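Local coordinates for nitrogenase molybdenum-iron protein alpha chain (Clostridium pasteurianum, PDB 5VQ3) that forms part of the nitrogenase complex, carrying an iron-molybdenum cofactor and sharing an iron-sulfur cluster with the beta chain to reduce dinitrogen to ammonium, at residues A255-V260 / P280-N285. Numbering follows the deposited sequence.
Sequences ADLNLV and PWIKCN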
loop_
_atom_site.group_PDB
_atom_site.type_symbol
_atom_site.label_atom_id
_atom_site.label_comp_id
_atom_site.label_asym_id
_atom_site.label_seq_id
_atom_site.Cartn_x
_atom_site.Cartn_y
_atom_site.Cartn_z
ATOM N N ALA A 255 0.524 -33.204 39.017
ATOM C CA ALA A 255 -0.883 -33.022 38.723
ATOM C C ALA A 255 -1.671 -34.236 39.207
ATOM O O ALA A 255 -1.086 -35.297 39.416
ATOM C CB ALA A 255 -1.090 -32.816 37.240
ATOM N N ASP A 256 -2.985 -34.068 39.387
ATOM C CA ASP A 256 -3.837 -35.169 39.824
ATOM C C ASP A 256 -4.583 -35.818 38.711
ATOM O O ASP A 256 -5.078 -36.916 38.875
ATOM C CB ASP A 256 -4.841 -34.729 40.889
ATOM C CG ASP A 256 -4.180 -34.443 42.242
ATOM O OD1 ASP A 256 -3.364 -35.266 42.703
ATOM O OD2 ASP A 256 -4.487 -33.384 42.836
ATOM N N LEU A 257 -4.698 -35.142 37.571
ATOM C CA LEU A 257 -5.502 -35.674 36.488
ATOM C C LEU A 257 -4.950 -35.156 35.176
ATOM O O LEU A 257 -4.666 -33.967 35.081
ATOM C CB LEU A 257 -6.953 -35.237 36.626
ATOM C CG LEU A 257 -7.983 -35.731 35.607
ATOM C CD1 LEU A 257 -8.170 -37.232 35.698
ATOM C CD2 LEU A 257 -9.332 -35.027 35.749
ATOM N N ASN A 258 -4.779 -36.046 34.192
ATOM C CA ASN A 258 -4.369 -35.656 32.844
ATOM C C ASN A 258 -5.550 -35.613 31.921
ATOM O O ASN A 258 -6.267 -36.595 31.791
ATOM C CB ASN A 258 -3.363 -36.688 32.279
ATOM C CG ASN A 258 -1.938 -36.420 32.700
ATOM O OD1 ASN A 258 -1.527 -35.281 32.859
ATOM N ND2 ASN A 258 -1.168 -37.472 32.850
ATOM N N LEU A 259 -5.769 -34.493 31.245
ATOM C CA LEU A 259 -6.804 -34.410 30.252
ATOM C C LEU A 259 -6.115 -34.644 28.920
ATOM O O LEU A 259 -5.122 -34.026 28.652
ATOM C CB LEU A 259 -7.428 -33.035 30.241
ATOM C CG LEU A 259 -8.026 -32.500 31.541
ATOM C CD1 LEU A 259 -8.677 -31.147 31.250
ATOM C CD2 LEU A 259 -9.020 -33.480 32.098
ATOM N N VAL A 260 -6.670 -35.495 28.084
ATOM C CA VAL A 260 -6.042 -35.857 26.830
ATOM C C VAL A 260 -6.908 -35.312 25.712
ATOM O O VAL A 260 -7.974 -35.856 25.387
ATOM C CB VAL A 260 -5.854 -37.388 26.710
ATOM C CG1 VAL A 260 -5.370 -37.760 25.326
ATOM C CG2 VAL A 260 -4.915 -37.875 27.768
ATOM N N PRO A 280 -4.133 -40.611 36.640
ATOM C CA PRO A 280 -5.052 -41.119 35.667
ATOM C C PRO A 280 -5.324 -40.073 34.600
ATOM O O PRO A 280 -4.996 -38.925 34.786
ATOM C CB PRO A 280 -6.303 -41.416 36.503
ATOM C CG PRO A 280 -6.233 -40.441 37.618
ATOM C CD PRO A 280 -4.793 -40.162 37.885
ATOM N N TRP A 281 -5.960 -40.480 33.520
ATOM C CA TRP A 281 -6.303 -39.556 32.462
ATOM C C TRP A 281 -7.719 -39.765 31.979
ATOM O O TRP A 281 -8.299 -40.852 32.141
ATOM C CB TRP A 281 -5.292 -39.680 31.314
ATOM C CG TRP A 281 -5.223 -40.993 30.612
ATOM C CD1 TRP A 281 -4.436 -42.078 30.957
ATOM C CD2 TRP A 281 -5.934 -41.390 29.423
ATOM N NE1 TRP A 281 -4.619 -43.100 30.051
ATOM C CE2 TRP A 281 -5.518 -42.698 29.099
ATOM C CE3 TRP A 281 -6.846 -40.755 28.578
ATOM C CZ2 TRP A 281 -6.029 -43.377 28.011
ATOM C CZ3 TRP A 281 -7.330 -41.423 27.509
ATOM C CH2 TRP A 281 -6.909 -42.720 27.218
ATOM N N ILE A 282 -8.289 -38.707 31.401
ATOM C CA ILE A 282 -9.548 -38.789 30.684
ATOM C C ILE A 282 -9.442 -38.119 29.331
ATOM O O ILE A 282 -8.641 -37.184 29.159
ATOM C CB ILE A 282 -10.712 -38.152 31.456
ATOM C CG1 ILE A 282 -10.440 -36.698 31.800
ATOM C CG2 ILE A 282 -10.970 -38.937 32.735
ATOM C CD1 ILE A 282 -11.733 -35.986 32.191
ATOM N N LYS A 283 -10.283 -38.552 28.396
ATOM C CA LYS A 283 -10.372 -37.900 27.115
ATOM C C LYS A 283 -11.013 -36.545 27.365
ATOM O O LYS A 283 -12.000 -36.478 28.107
ATOM C CB LYS A 283 -11.203 -38.704 26.126
ATOM C CG LYS A 283 -11.225 -38.102 24.714
ATOM C CD LYS A 283 -9.861 -38.240 23.972
ATOM C CE LYS A 283 -9.895 -37.697 22.529
ATOM N NZ LYS A 283 -10.133 -36.224 22.433
ATOM N N CYS A 284 -10.397 -35.510 26.781
ATOM C CA CYS A 284 -10.741 -34.081 26.840
ATOM C C CYS A 284 -11.295 -33.747 25.459
ATOM O O CYS A 284 -10.614 -33.979 24.460
ATOM C CB CYS A 284 -9.435 -33.264 27.010
ATOM S SG CYS A 284 -9.631 -31.522 26.920
ATOM N N ASN A 285 -12.483 -33.190 25.372
ATOM C CA ASN A 285 -13.031 -32.814 24.077
ATOM C C ASN A 285 -13.425 -31.318 24.115
ATOM O O ASN A 285 -14.593 -31.013 24.261
ATOM C CB ASN A 285 -14.237 -33.733 23.745
ATOM C CG ASN A 285 -13.876 -35.254 23.710
ATOM O OD1 ASN A 285 -14.333 -36.078 24.548
ATOM N ND2 ASN A 285 -13.087 -35.633 22.715
#
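Val260 and Trp281 meet on one face of a parallel strand pair, where Val260 CG2 lies 3.6 Å from Trp281 CE3, in the six-membered ring of the indole. With chi1 at 172°, Val260 sets CG1 opposite its backbone N and leaves CG2 to approach the indole obliquely. Helix 263-277 covers this face through Ile266 and Ala270 on Val260 and Glu274 on Trp281. On the other face Leu259 and Ile282 run side by side in the same direction, Leu259 CD2 touching Ile282 CG1 at 3.5 Å; helix 289-303 closes over them with Met299 and Asp298. Between the faces four backbone hydrogen bonds join the strands in parallel register. Asn258 N gives an almost straight bond (173°) to Pro280 O, and Ile282 N returns one to Asn258 O. Val260 N then binds Ile282 O at 2.8 Å, and Cys284 N binds Val260 O from well above the carbonyl plane. The aliphatic chain of Lys283 folds over that same carbonyl, its CD 3.4 Å from Val260 O, and bends at chi2 and chi4 bring NZ to the carbonyl oxygens of Cys284 and Gln261. The apolar side-chain contacts lengthen toward the start of the pair, Leu257 CD1 lying 4.2 Å from Pro280 CG; there the CB of partly exposed Asp256 points away from 280-285, and Asp256 O meets Pro280 CD at 3.4 Å. Asn258 turns its amide to Asn211 of strand 209-215, the neighbour on the other side of 257-260. The whole is a beta-alpha-beta unit at the edge of a four-stranded parallel sheet with helices on both faces; Cys262, a ligand of the iron-molybdenum cofactor, follows two residues after the first strand.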